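Local atomic coordinates of oxidoreductase (Corynebacterium diphtheriae, PDB entry 3K1Y), a protein that probably works as an FMN-dependent oxidoreductase of the NADPH-dependent FMN reductase family, on a flavodoxin-like fold. Residues S26-A31 and V51-L56; R45-S50 and L185-S190; M64-T69 and F108-T113; V91-F96 and G102-F107; V156-E161 and A169-R174. One frame throughout, in Å; residues are numbered along the deposited sequence.

Contact 1 of 5, residues S26-A31 and V51-L56. With SO4 (sulfate ion), chain G.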
# COMPACT_ATOMS: atom_id res chain seq x y z
N SER A 26 -10.90 0.73 23.05
CA SER A 26 -11.14 1.87 22.18
C SER A 26 -11.65 1.39 20.82
O SER A 26 -12.36 2.12 20.13
CB SER A 26 -9.86 2.68 21.96
OG SER A 26 -9.46 3.34 23.14
N THR A 27 -11.27 0.18 20.43
CA THR A 27 -11.72 -0.35 19.14
C THR A 27 -13.21 -0.70 19.23
O THR A 27 -13.96 -0.48 18.27
CB THR A 27 -10.95 -1.62 18.71
OG1 THR A 27 -9.54 -1.36 18.69
CG2 THR A 27 -11.38 -2.03 17.33
N ARG A 28 -13.63 -1.24 20.37
CA ARG A 28 -15.02 -1.60 20.55
C ARG A 28 -15.88 -0.34 20.67
O ARG A 28 -17.06 -0.36 20.32
CB ARG A 28 -15.21 -2.47 21.80
CG ARG A 28 -16.68 -2.77 22.15
CD ARG A 28 -17.46 -3.26 20.93
NE ARG A 28 -18.80 -3.74 21.27
CZ ARG A 28 -19.03 -4.80 22.04
NH1 ARG A 28 -18.02 -5.49 22.55
NH2 ARG A 28 -20.28 -5.18 22.29
N GLN A 29 -15.28 0.74 21.14
CA GLN A 29 -16.02 2.00 21.29
C GLN A 29 -16.36 2.65 19.94
O GLN A 29 -17.49 3.10 19.74
CB GLN A 29 -15.23 2.98 22.16
CG GLN A 29 -14.94 2.41 23.55
CD GLN A 29 -14.08 3.32 24.42
OE1 GLN A 29 -13.00 3.75 24.01
NE2 GLN A 29 -14.54 3.58 25.64
N ILE A 30 -15.41 2.69 19.00
CA ILE A 30 -15.73 3.29 17.71
C ILE A 30 -16.63 2.34 16.94
O ILE A 30 -17.47 2.76 16.15
CB ILE A 30 -14.47 3.60 16.88
CG1 ILE A 30 -14.89 4.25 15.57
CG2 ILE A 30 -13.65 2.32 16.63
CD1 ILE A 30 -13.75 4.71 14.71
N ALA A 31 -16.45 1.04 17.20
CA ALA A 31 -17.26 0.02 16.55
C ALA A 31 -18.72 0.24 16.96
O ALA A 31 -19.63 0.18 16.13
CB ALA A 31 -16.79 -1.36 16.97
N VAL A 51 -28.02 -6.21 15.32
CA VAL A 51 -26.57 -6.11 15.27
C VAL A 51 -25.89 -7.25 16.02
O VAL A 51 -26.29 -7.63 17.13
CB VAL A 51 -26.07 -4.73 15.82
CG1 VAL A 51 -26.74 -4.42 17.14
CG2 VAL A 51 -24.56 -4.76 16.01
N SER A 52 -24.85 -7.79 15.40
CA SER A 52 -24.09 -8.88 15.98
C SER A 52 -22.65 -8.44 16.13
O SER A 52 -21.91 -8.37 15.14
CB SER A 52 -24.17 -10.10 15.07
OG SER A 52 -23.26 -11.08 15.51
N THR A 53 -22.24 -8.13 17.35
CA THR A 53 -20.87 -7.68 17.60
C THR A 53 -20.01 -8.85 18.06
O THR A 53 -20.28 -9.47 19.08
CB THR A 53 -20.82 -6.57 18.68
OG1 THR A 53 -21.70 -5.50 18.31
CG2 THR A 53 -19.41 -6.03 18.80
N ILE A 54 -18.96 -9.13 17.29
CA ILE A 54 -18.05 -10.22 17.59
C ILE A 54 -16.68 -9.71 18.06
O ILE A 54 -15.92 -9.12 17.28
CB ILE A 54 -17.84 -11.10 16.35
CG1 ILE A 54 -19.19 -11.48 15.75
CG2 ILE A 54 -17.04 -12.35 16.73
CD1 ILE A 54 -20.11 -12.21 16.70
N GLU A 55 -16.36 -9.93 19.33
CA GLU A 55 -15.07 -9.51 19.89
C GLU A 55 -14.02 -10.61 19.65
O GLU A 55 -14.10 -11.69 20.24
CB GLU A 55 -15.21 -9.24 21.39
CG GLU A 55 -15.93 -7.95 21.74
CD GLU A 55 -14.98 -6.77 21.87
OE1 GLU A 55 -14.10 -6.61 20.99
OE2 GLU A 55 -15.12 -5.99 22.84
N LEU A 56 -13.05 -10.33 18.79
CA LEU A 56 -12.01 -11.30 18.48
C LEU A 56 -11.23 -11.79 19.70
O LEU A 56 -10.80 -12.95 19.73
CB LEU A 56 -11.04 -10.73 17.43
CG LEU A 56 -11.62 -10.47 16.04
CD1 LEU A 56 -10.53 -10.06 15.07
CD2 LEU A 56 -12.29 -11.74 15.55
S SO4 G . -7.98 -1.30 22.22
O1 SO4 G . -8.23 -0.66 21.04
O2 SO4 G . -7.96 -0.26 23.15
O3 SO4 G . -8.98 -2.21 22.48
O4 SO4 G . -6.77 -2.00 22.16

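Contact 2 of 5, residues R45-S50 and L185-S190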
# COMPACT_ATOMS: atom_id res chain seq x y z
N ARG A 45 -34.40 4.93 7.05
CA ARG A 45 -34.87 4.42 5.78
C ARG A 45 -36.11 3.53 5.94
O ARG A 45 -36.52 2.85 5.01
CB ARG A 45 -33.71 3.72 5.06
CG ARG A 45 -32.77 4.74 4.41
CD ARG A 45 -31.39 4.18 4.14
NE ARG A 45 -30.42 4.75 5.07
CZ ARG A 45 -29.60 5.75 4.77
NH1 ARG A 45 -29.60 6.30 3.56
NH2 ARG A 45 -28.78 6.21 5.70
N GLY A 46 -36.71 3.57 7.12
CA GLY A 46 -37.92 2.80 7.37
C GLY A 46 -37.81 1.37 7.87
O GLY A 46 -38.83 0.69 8.01
N GLU A 47 -36.59 0.90 8.15
CA GLU A 47 -36.42 -0.47 8.61
C GLU A 47 -35.75 -0.64 9.97
O GLU A 47 -35.33 0.32 10.60
CB GLU A 47 -35.67 -1.27 7.55
CG GLU A 47 -36.57 -1.66 6.41
CD GLU A 47 -35.88 -2.52 5.40
OE1 GLU A 47 -35.19 -1.97 4.52
OE2 GLU A 47 -36.01 -3.76 5.50
N ALA A 48 -35.68 -1.89 10.42
CA ALA A 48 -35.09 -2.22 11.72
C ALA A 48 -33.79 -2.98 11.55
O ALA A 48 -33.64 -3.74 10.60
CB ALA A 48 -36.08 -3.04 12.55
N LEU A 49 -32.88 -2.79 12.50
CA LEU A 49 -31.58 -3.44 12.44
C LEU A 49 -31.26 -4.34 13.62
O LEU A 49 -31.53 -4.01 14.78
CB LEU A 49 -30.48 -2.39 12.34
CG LEU A 49 -29.37 -2.56 11.30
CD1 LEU A 49 -28.15 -1.77 11.78
CD2 LEU A 49 -29.01 -4.01 11.10
N SER A 50 -30.67 -5.49 13.31
CA SER A 50 -30.24 -6.44 14.32
C SER A 50 -28.72 -6.37 14.20
O SER A 50 -28.18 -6.42 13.09
CB SER A 50 -30.73 -7.85 13.98
OG SER A 50 -30.26 -8.81 14.92
N LEU A 185 -26.83 0.57 1.04
CA LEU A 185 -26.57 -0.75 0.47
C LEU A 185 -27.42 -1.78 1.21
O LEU A 185 -28.00 -2.68 0.60
CB LEU A 185 -25.08 -1.13 0.58
CG LEU A 185 -24.03 -0.63 -0.43
CD1 LEU A 185 -24.66 0.19 -1.54
CD2 LEU A 185 -22.98 0.18 0.31
N ILE A 186 -27.51 -1.63 2.53
CA ILE A 186 -28.28 -2.56 3.34
C ILE A 186 -29.77 -2.70 2.98
O ILE A 186 -30.27 -3.81 2.84
CB ILE A 186 -28.17 -2.21 4.85
CG1 ILE A 186 -26.72 -2.44 5.31
CG2 ILE A 186 -29.16 -3.05 5.67
CD1 ILE A 186 -26.51 -2.35 6.79
N VAL A 187 -30.47 -1.58 2.82
CA VAL A 187 -31.90 -1.64 2.50
C VAL A 187 -32.15 -1.86 1.03
O VAL A 187 -33.27 -2.16 0.62
CB VAL A 187 -32.63 -0.35 2.96
CG1 VAL A 187 -32.37 -0.11 4.44
CG2 VAL A 187 -32.19 0.85 2.12
N GLU A 188 -31.10 -1.71 0.23
CA GLU A 188 -31.18 -1.90 -1.21
C GLU A 188 -31.35 -3.39 -1.50
O GLU A 188 -32.21 -3.79 -2.30
CB GLU A 188 -29.89 -1.40 -1.85
CG GLU A 188 -29.83 -1.54 -3.36
CD GLU A 188 -28.40 -1.52 -3.86
OE1 GLU A 188 -27.67 -2.50 -3.60
OE2 GLU A 188 -28.00 -0.52 -4.50
N GLU A 189 -30.52 -4.21 -0.86
CA GLU A 189 -30.56 -5.66 -1.04
C GLU A 189 -31.99 -6.20 -0.99
O GLU A 189 -32.79 -5.78 -0.16
CB GLU A 189 -29.70 -6.35 0.02
CG GLU A 189 -28.24 -5.89 0.04
CD GLU A 189 -27.42 -6.59 1.11
OE1 GLU A 189 -27.84 -6.57 2.29
OE2 GLU A 189 -26.36 -7.16 0.78
N SER A 190 -32.29 -7.14 -1.89
CA SER A 190 -33.62 -7.74 -1.96
C SER A 190 -33.55 -9.22 -2.35
O SER A 190 -34.07 -9.58 -3.43
CB SER A 190 -34.49 -6.98 -2.96
OG SER A 190 -35.81 -7.48 -2.99

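Contact 3 of 5, residues M64-T69 and F108-T113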
# COMPACT_ATOMS: atom_id res chain seq x y z
N MSE A 64 -7.50 -19.90 17.31
CA MSE A 64 -6.26 -20.63 17.21
C MSE A 64 -6.42 -22.15 17.32
O MSE A 64 -5.45 -22.88 17.49
CB MSE A 64 -5.24 -20.07 18.22
CG MSE A 64 -4.47 -18.88 17.62
SE MSE A 64 -3.56 -17.79 18.74
CE MSE A 64 -4.60 -16.37 18.78
N THR A 65 -7.67 -22.61 17.21
CA THR A 65 -7.96 -24.05 17.18
C THR A 65 -8.21 -24.31 15.71
O THR A 65 -7.92 -25.40 15.20
CB THR A 65 -9.22 -24.44 17.98
OG1 THR A 65 -8.86 -24.63 19.36
CG2 THR A 65 -9.81 -25.74 17.47
N ALA A 66 -8.74 -23.30 15.02
CA ALA A 66 -8.99 -23.40 13.59
C ALA A 66 -7.65 -23.21 12.87
O ALA A 66 -7.56 -23.35 11.65
CB ALA A 66 -9.97 -22.33 13.16
N MSE A 67 -6.60 -22.89 13.64
CA MSE A 67 -5.27 -22.71 13.08
C MSE A 67 -4.53 -24.04 13.09
O MSE A 67 -4.05 -24.51 12.06
CB MSE A 67 -4.47 -21.70 13.91
CG MSE A 67 -4.72 -20.24 13.57
SE MSE A 67 -4.21 -19.80 11.75
CE MSE A 67 -2.29 -19.83 11.98
N THR A 68 -4.45 -24.64 14.27
CA THR A 68 -3.80 -25.92 14.47
C THR A 68 -4.69 -27.09 14.04
O THR A 68 -4.38 -28.24 14.34
CB THR A 68 -3.39 -26.08 15.95
OG1 THR A 68 -4.24 -25.25 16.76
CG2 THR A 68 -1.93 -25.67 16.15
N THR A 69 -5.78 -26.78 13.36
CA THR A 69 -6.72 -27.78 12.85
C THR A 69 -7.64 -27.07 11.87
O THR A 69 -7.74 -25.85 11.89
CB THR A 69 -7.58 -28.40 13.97
OG1 THR A 69 -6.73 -29.06 14.92
CG2 THR A 69 -8.55 -29.41 13.38
N PHE A 108 -10.03 -13.26 9.36
CA PHE A 108 -10.26 -13.28 7.93
C PHE A 108 -9.61 -14.48 7.26
O PHE A 108 -10.22 -15.13 6.41
CB PHE A 108 -9.78 -11.98 7.29
CG PHE A 108 -10.65 -10.81 7.63
CD1 PHE A 108 -11.80 -10.56 6.90
CD2 PHE A 108 -10.38 -10.03 8.75
CE1 PHE A 108 -12.68 -9.54 7.27
CE2 PHE A 108 -11.25 -9.01 9.13
CZ PHE A 108 -12.40 -8.76 8.39
N ASP A 109 -8.37 -14.80 7.64
CA ASP A 109 -7.69 -15.95 7.05
C ASP A 109 -8.55 -17.21 7.19
O ASP A 109 -8.59 -18.06 6.30
CB ASP A 109 -6.35 -16.22 7.74
CG ASP A 109 -5.35 -15.10 7.56
OD1 ASP A 109 -5.43 -14.37 6.55
OD2 ASP A 109 -4.47 -14.95 8.43
N ILE A 110 -9.25 -17.31 8.32
CA ILE A 110 -10.08 -18.47 8.64
C ILE A 110 -11.36 -18.62 7.82
O ILE A 110 -11.91 -19.71 7.72
CB ILE A 110 -10.42 -18.45 10.17
CG1 ILE A 110 -9.94 -19.74 10.81
CG2 ILE A 110 -11.92 -18.27 10.41
CD1 ILE A 110 -8.43 -19.91 10.77
N LEU A 111 -11.83 -17.52 7.23
CA LEU A 111 -13.07 -17.53 6.45
C LEU A 111 -12.96 -18.27 5.11
O LEU A 111 -11.86 -18.44 4.58
CB LEU A 111 -13.52 -16.10 6.18
CG LEU A 111 -13.65 -15.15 7.37
CD1 LEU A 111 -13.93 -13.74 6.85
CD2 LEU A 111 -14.76 -15.61 8.32
N ASP A 112 -14.10 -18.71 4.59
CA ASP A 112 -14.12 -19.38 3.29
C ASP A 112 -13.71 -18.34 2.25
O ASP A 112 -13.79 -17.14 2.49
CB ASP A 112 -15.53 -19.88 2.92
CG ASP A 112 -16.01 -21.02 3.80
OD1 ASP A 112 -15.17 -21.86 4.21
OD2 ASP A 112 -17.23 -21.09 4.07
N THR A 113 -13.30 -18.81 1.08
CA THR A 113 -12.89 -17.91 0.02
C THR A 113 -13.97 -16.87 -0.28
O THR A 113 -13.69 -15.69 -0.42
CB THR A 113 -12.58 -18.68 -1.28
OG1 THR A 113 -11.53 -19.63 -1.04
CG2 THR A 113 -12.14 -17.73 -2.39

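Contact 4 of 5, residues V91-F96 and G102-F107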
# COMPACT_ATOMS: atom_id res chain seq x y z
N VAL A 91 -15.99 -3.58 10.45
CA VAL A 91 -14.75 -4.15 10.97
C VAL A 91 -13.92 -3.03 11.58
O VAL A 91 -13.70 -1.99 10.95
CB VAL A 91 -13.92 -4.88 9.87
CG1 VAL A 91 -14.70 -6.07 9.34
CG2 VAL A 91 -13.57 -3.92 8.72
N ALA A 92 -13.46 -3.25 12.80
CA ALA A 92 -12.67 -2.25 13.49
C ALA A 92 -11.42 -2.92 14.04
O ALA A 92 -11.49 -4.02 14.58
CB ALA A 92 -13.46 -1.63 14.63
N THR A 93 -10.29 -2.25 13.89
CA THR A 93 -9.04 -2.81 14.37
C THR A 93 -8.12 -1.77 14.97
O THR A 93 -8.05 -0.64 14.51
CB THR A 93 -8.25 -3.50 13.23
OG1 THR A 93 -7.06 -4.09 13.77
CG2 THR A 93 -7.82 -2.48 12.17
N PRO A 94 -7.44 -2.14 16.06
CA PRO A 94 -6.51 -1.18 16.65
C PRO A 94 -5.34 -1.24 15.66
O PRO A 94 -5.35 -2.05 14.73
CB PRO A 94 -6.17 -1.81 18.01
CG PRO A 94 -6.44 -3.27 17.79
CD PRO A 94 -7.69 -3.27 16.97
N VAL A 95 -4.34 -0.39 15.82
CA VAL A 95 -3.23 -0.42 14.89
C VAL A 95 -1.98 -0.90 15.59
O VAL A 95 -1.51 -0.26 16.53
CB VAL A 95 -2.97 0.96 14.27
CG1 VAL A 95 -1.90 0.85 13.18
CG2 VAL A 95 -4.27 1.52 13.71
N PHE A 96 -1.48 -2.05 15.17
CA PHE A 96 -0.28 -2.63 15.75
C PHE A 96 0.77 -2.66 14.65
O PHE A 96 0.48 -3.06 13.52
CB PHE A 96 -0.54 -4.06 16.25
CG PHE A 96 -1.44 -4.14 17.46
CD1 PHE A 96 -2.06 -3.01 17.98
CD2 PHE A 96 -1.70 -5.38 18.05
CE1 PHE A 96 -2.92 -3.10 19.07
CE2 PHE A 96 -2.56 -5.48 19.15
CZ PHE A 96 -3.17 -4.34 19.65
N GLY A 102 -2.64 -8.82 13.92
CA GLY A 102 -2.48 -10.17 13.44
C GLY A 102 -3.74 -10.95 13.75
O GLY A 102 -4.20 -11.75 12.93
N LEU A 103 -4.32 -10.69 14.92
CA LEU A 103 -5.54 -11.38 15.34
C LEU A 103 -6.70 -11.03 14.41
O LEU A 103 -7.53 -11.88 14.06
CB LEU A 103 -5.89 -11.01 16.78
CG LEU A 103 -7.18 -11.61 17.36
CD1 LEU A 103 -7.04 -13.12 17.48
CD2 LEU A 103 -7.48 -10.97 18.73
N PHE A 104 -6.76 -9.76 14.01
CA PHE A 104 -7.79 -9.30 13.10
C PHE A 104 -7.57 -10.08 11.81
O PHE A 104 -8.52 -10.64 11.24
CB PHE A 104 -7.59 -7.80 12.85
CG PHE A 104 -8.51 -7.21 11.80
CD1 PHE A 104 -9.76 -6.72 12.15
CD2 PHE A 104 -8.08 -7.09 10.47
CE1 PHE A 104 -10.58 -6.10 11.20
CE2 PHE A 104 -8.89 -6.48 9.51
CZ PHE A 104 -10.14 -5.98 9.88
N LYS A 105 -6.32 -10.14 11.36
CA LYS A 105 -6.00 -10.83 10.12
C LYS A 105 -6.33 -12.32 10.21
O LYS A 105 -6.84 -12.91 9.25
CB LYS A 105 -4.51 -10.66 9.78
CG LYS A 105 -4.09 -11.28 8.45
CD LYS A 105 -4.95 -10.75 7.29
CE LYS A 105 -4.28 -10.94 5.94
NZ LYS A 105 -3.92 -12.35 5.61
N MSE A 106 -6.03 -12.92 11.35
CA MSE A 106 -6.29 -14.34 11.53
C MSE A 106 -7.74 -14.69 11.24
O MSE A 106 -8.01 -15.63 10.50
CB MSE A 106 -5.92 -14.75 12.95
CG MSE A 106 -5.88 -16.25 13.15
SE MSE A 106 -5.16 -16.64 14.88
CE MSE A 106 -3.27 -16.34 14.50
N PHE A 107 -8.66 -13.93 11.82
CA PHE A 107 -10.08 -14.18 11.61
C PHE A 107 -10.37 -14.29 10.12
O PHE A 107 -10.90 -15.31 9.65
CB PHE A 107 -10.93 -13.06 12.22
CG PHE A 107 -12.42 -13.25 12.04
CD1 PHE A 107 -13.11 -14.22 12.76
CD2 PHE A 107 -13.12 -12.47 11.12
CE1 PHE A 107 -14.49 -14.41 12.58
CE2 PHE A 107 -14.49 -12.65 10.93
CZ PHE A 107 -15.18 -13.62 11.67

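Contact 5 of 5, residues V156-E161 and A169-R174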
# COMPACT_ATOMS: atom_id res chain seq x y z
N VAL A 156 -13.43 4.88 8.38
CA VAL A 156 -13.47 5.58 9.65
C VAL A 156 -12.23 5.35 10.51
O VAL A 156 -12.07 4.28 11.10
CB VAL A 156 -14.70 5.15 10.46
CG1 VAL A 156 -14.79 5.94 11.75
CG2 VAL A 156 -15.95 5.34 9.64
N PHE A 157 -11.36 6.35 10.57
CA PHE A 157 -10.17 6.23 11.40
C PHE A 157 -10.29 7.16 12.61
O PHE A 157 -10.25 8.38 12.47
CB PHE A 157 -8.90 6.60 10.64
CG PHE A 157 -7.64 6.27 11.39
CD1 PHE A 157 -7.10 4.99 11.33
CD2 PHE A 157 -7.02 7.23 12.19
CE1 PHE A 157 -5.95 4.65 12.07
CE2 PHE A 157 -5.88 6.92 12.93
CZ PHE A 157 -5.34 5.62 12.87
N ALA A 158 -10.44 6.57 13.78
CA ALA A 158 -10.58 7.34 15.00
C ALA A 158 -9.27 7.55 15.73
O ALA A 158 -8.64 6.60 16.21
CB ALA A 158 -11.59 6.68 15.93
N ALA A 159 -8.85 8.81 15.81
CA ALA A 159 -7.64 9.18 16.53
C ALA A 159 -8.21 9.74 17.83
O ALA A 159 -8.85 10.78 17.82
CB ALA A 159 -6.90 10.25 15.77
N THR A 160 -8.01 9.04 18.93
CA THR A 160 -8.56 9.48 20.21
C THR A 160 -8.07 10.85 20.69
O THR A 160 -8.80 11.58 21.36
CB THR A 160 -8.26 8.45 21.31
OG1 THR A 160 -6.85 8.41 21.56
CG2 THR A 160 -8.73 7.07 20.86
N GLU A 161 -6.83 11.20 20.33
CA GLU A 161 -6.25 12.47 20.73
C GLU A 161 -6.95 13.65 20.07
O GLU A 161 -6.71 14.80 20.44
CB GLU A 161 -4.76 12.50 20.39
CG GLU A 161 -3.97 11.35 20.98
CD GLU A 161 -2.48 11.45 20.71
OE1 GLU A 161 -2.11 11.81 19.57
OE2 GLU A 161 -1.69 11.16 21.62
N ALA A 169 -16.53 17.10 16.52
CA ALA A 169 -17.86 17.18 15.92
C ALA A 169 -17.81 16.80 14.45
O ALA A 169 -18.71 16.13 13.95
CB ALA A 169 -18.43 18.58 16.09
N GLU A 170 -16.76 17.23 13.76
CA GLU A 170 -16.58 16.95 12.34
C GLU A 170 -16.41 15.45 12.12
O GLU A 170 -16.82 14.91 11.10
CB GLU A 170 -15.34 17.69 11.82
CG GLU A 170 -15.61 18.57 10.61
CD GLU A 170 -15.85 17.78 9.34
OE1 GLU A 170 -14.86 17.27 8.76
OE2 GLU A 170 -17.02 17.66 8.92
N PHE A 171 -15.81 14.79 13.10
CA PHE A 171 -15.58 13.36 13.03
C PHE A 171 -16.88 12.58 13.21
O PHE A 171 -17.08 11.55 12.57
CB PHE A 171 -14.57 12.93 14.09
CG PHE A 171 -14.29 11.46 14.10
CD1 PHE A 171 -13.79 10.83 12.96
CD2 PHE A 171 -14.54 10.70 15.23
CE1 PHE A 171 -13.55 9.46 12.95
CE2 PHE A 171 -14.29 9.32 15.24
CZ PHE A 171 -13.79 8.70 14.10
N ASN A 172 -17.76 13.08 14.07
CA ASN A 172 -19.04 12.41 14.30
C ASN A 172 -19.95 12.48 13.09
O ASN A 172 -20.81 11.61 12.89
CB ASN A 172 -19.74 12.99 15.53
CG ASN A 172 -19.30 12.32 16.81
OD1 ASN A 172 -19.29 11.09 16.91
ND2 ASN A 172 -18.95 13.12 17.81
N LYS A 173 -19.77 13.52 12.29
CA LYS A 173 -20.57 13.68 11.09
C LYS A 173 -20.06 12.64 10.10
O LYS A 173 -20.83 12.03 9.36
CB LYS A 173 -20.37 15.09 10.52
CG LYS A 173 -21.60 15.71 9.92
CD LYS A 173 -22.66 16.01 10.98
CE LYS A 173 -22.11 16.93 12.06
NZ LYS A 173 -21.58 18.20 11.50
N ARG A 174 -18.74 12.44 10.10
CA ARG A 174 -18.09 11.49 9.21
C ARG A 174 -18.61 10.07 9.44
O ARG A 174 -18.82 9.31 8.48
CB ARG A 174 -16.58 11.55 9.42
CG ARG A 174 -15.81 10.89 8.31
CD ARG A 174 -14.33 10.86 8.57
NE ARG A 174 -13.71 9.89 7.67
CZ ARG A 174 -13.58 10.06 6.36
NH1 ARG A 174 -14.03 11.17 5.79
NH2 ARG A 174 -13.06 9.09 5.61

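Contact 1 of 5, residues S26-A31 and V51-L56
Thr53 lays its methyl carbon over one face of the Arg28 guanidinium, in the close part of the contact: CG2 stands 3.3 Å above the plane, offset toward the rim, and lies 3.4 Å from Arg28 NE. With CG anti to the backbone N (chi1 174°) and a bend at the next bond, the Arg28 chain delivers the group to the strand. Equally close is the guanidinium edge, where a salt bridge joins Arg28 NH1 to Glu55 OE2 at 3.0 Å. OE2 is nearly in the guanidinium plane, but NH1 meets it from 50° out of the carboxylate plane, and the bond is bent to 135° at the hydrogen. Arg28 NE forms a salt bridge with Asp32 one turn on in the same helix, so two acids share the guanidinium. The loose side is the surface rim, all three residues being partly exposed. At the helix start a sulfate, probably from the crystallisation liquor, receives Thr27 OG1 on O1 at 2.8 Å and Ser26 N on O2 at 3.1 Å; in flavodoxin-like proteins this region typically binds the FMN phosphate, which the ion may mimic. Helix 26-44 and strand 49-55 belong to one beta-alpha-beta unit with strand 12-18, whose Ser18 touches both Arg28 and Glu55.

Contact 2 of 5, residues R45-S50 and L185-S190
Val187 meets both Arg45 and Glu47: its CG1 lies between the two, while CG2 meets Arg45 alone. CG1 lies 3.4 Å from Glu47 OE1 and, more loosely, 4.1 Å from Arg45 CB; CG2 is 4.0 Å from Arg45 CD. All of this is van der Waals packing, and no hydrogen bond spans the two segments. The Arg45 chain crosses that of Val187 at about a right angle, touching it with methylene carbons rather than with the guanidinium. Glu47 carries CG anti to its carbonyl carbon (chi1 -77°) and is extended beyond it, which takes the carboxylate out to the valine. Both polar ends have partners outside the two segments: Glu47 OE2 forms a salt bridge with Arg12, and Arg45 NE bonds to Ala41 O. Both side chains flank the end of helix 26-44. Gly46, with positive phi (89°), is the C-prime residue of a Schellman motif in which Glu47 N returns to Val42 O, so the chain reverses sharply before strand 49-55 begins. Leu49 then lies against Val38, Thr39 and Val42 of that helix. Ala48 and Ser50 make backbone hydrogen bonds with Arg12 on the way into the sheet. Val187 itself sits in the last turn of helix 165-188, and Glu189, the first residue to leave helical angles, is poorly ordered although its carbonyl O bonds to Arg12 NH1. Glu188, on the next position of the helix, comes close to Glu188 of the second subunit, a meeting of like charges.

Contact 3 of 5, residues M64-T69 and F108-T113
Beside the packing of Ala66 on Ile110, the neighbouring Asp109 carboxylate is gripped at both oxygens: OD1 forms a salt bridge with Lys105 of the same chain, and OD2 accepts the backbone N of Gly102 of the third subunit. The first bond is made within helix 102-110, and the second ties that helix to the third subunit; the apolar contact next to them has no hydrogen bond of its own. There Ala66 points its CB at the isoleucine, 3.5 Å from Ile110 CG1 and 3.7 Å from Ile110 CD1. The terminal methyl also lies 3.7 Å from Ala66 O, so CD1 covers part of the backbone as well as the alanine methyl. Selenomethionine Met67 adds a looser touch, its SE 4.3 Å from Ile110 CD1; because this residue is poorly ordered, that distance deserves less weight. The helix is closing here, with Leu111 N bonded to Phe108 O at 3.0 Å. The contact thus fastens the loop between helices 60-63 and 74-85 to the C-terminal end of helix 102-110. Ala66 also rests on Leu76 of helix 74-85, where Leu111 reaches Thr80 and Leu83, and Met67 packs on Leu21 of the third subunit.

Contact 4 of 5, residues V91-F96 and G102-F107
Phe104 reaches from helix 102-110 across to Thr93 and Val91 on strand 88-94, and its atoms read off the strand in order. CB starts beside the threonine hydroxyl, 3.9 Å from Thr93 OG1. With CG anti to the backbone N (chi1 174°) the ring then stands out toward the sheet, and CD1 lies 3.7 Å from Thr93 CB. That carbon sits over the ring face, 4.1 Å from the Phe104 centroid and 24° off the normal, which is the geometry of a CH-pi contact displaced toward the rim. CE1 comes 3.8 Å from Val91 CB, now at the ring edge and close to its plane, and CZ at the tip ends 3.9 Å from the same Val91 CB. Strand residues two apart therefore use different parts of one ring. The Thr93 hydroxyl is kept from turning freely by two bonds: it gives a 2.8 Å hydrogen bond from OG1 to Pro94 O, in the carbonyl plane and on a lone pair, and receives Thr101 N. Strand 91-94 and helix 102-107 run roughly antiparallel, at 149° with axes 9.0 Å apart at closest approach, as expected for the first half of a beta-alpha-beta crossover. Leu140 and Leu143 of helix 135-146 also pack on Phe104, while Ala92, facing the other way, meets Thr27 and Ala31 of helix 26-44.

Contact 5 of 5, residues V156-E161 and A169-R174
The last strand of the parallel sheet and the C-terminal helix that returns along it meet through one aromatic residue, Phe171. Strand 156-159 and helix 169-174 run nearly antiparallel, their directions 154° apart and their axes 9.7 Å apart at closest approach, the usual geometry of a doubly wound alpha/beta fold where a helix follows its strand. Phe171 bridges that gap: its CG is anti to the backbone N (chi1 179°), which throws the ring off the helix toward the strand, and the far end of the ring does the touching. CZ lies 3.5 Å from Ala158 CB and 3.8 Å from Val156 CG1, so the tip meets two side chains on the same side of the strand, two residues apart. CE2, on one flank, is 3.8 Å from Ala158 CB, whereas CE1 on the other is 3.5 Å from Phe157 O, the carbonyl of the residue between them. All three approaches are oblique to the ring. Val156 presents the branch CG1, also anti to its backbone N (chi1 -177°). One turn further on, Arg174 holds the chain adjoining the strand segment, its NH2 bonding to Gly155 O. Ile30 of helix 26-44 packs on Val156, Ala158 and Phe171 together, so helices 26-44 and 165-188 share this sheet face. Phe157 instead reaches Val135 and Leu136 of helix 135-146, with Ala125 and Ala127 of strand 120-127 alongside.

How the contacts relate
From the N terminus, contact 1 closes the first loop, joining helix 26-44 to strand 49-55. Contact 2 opens before that loop is closed, so the two cross; it closes only at the C-terminal helix and encloses contacts 3, 4 and 5. Contact 3 spans residues 64 to 113 and itself encloses contact 4, with which it shares helix 102-110, the third-subunit interface and packing of Met64 and Met67 on Met106. Contact 5 follows in series. Helix 26-44 of contact 1 lies on one sheet face and touches both contacts 4 and 5. Contact 2 joins the start of edge strand 49-55 to the end of the C-terminal helix, on the opposite side of the chain's centre from contact 4.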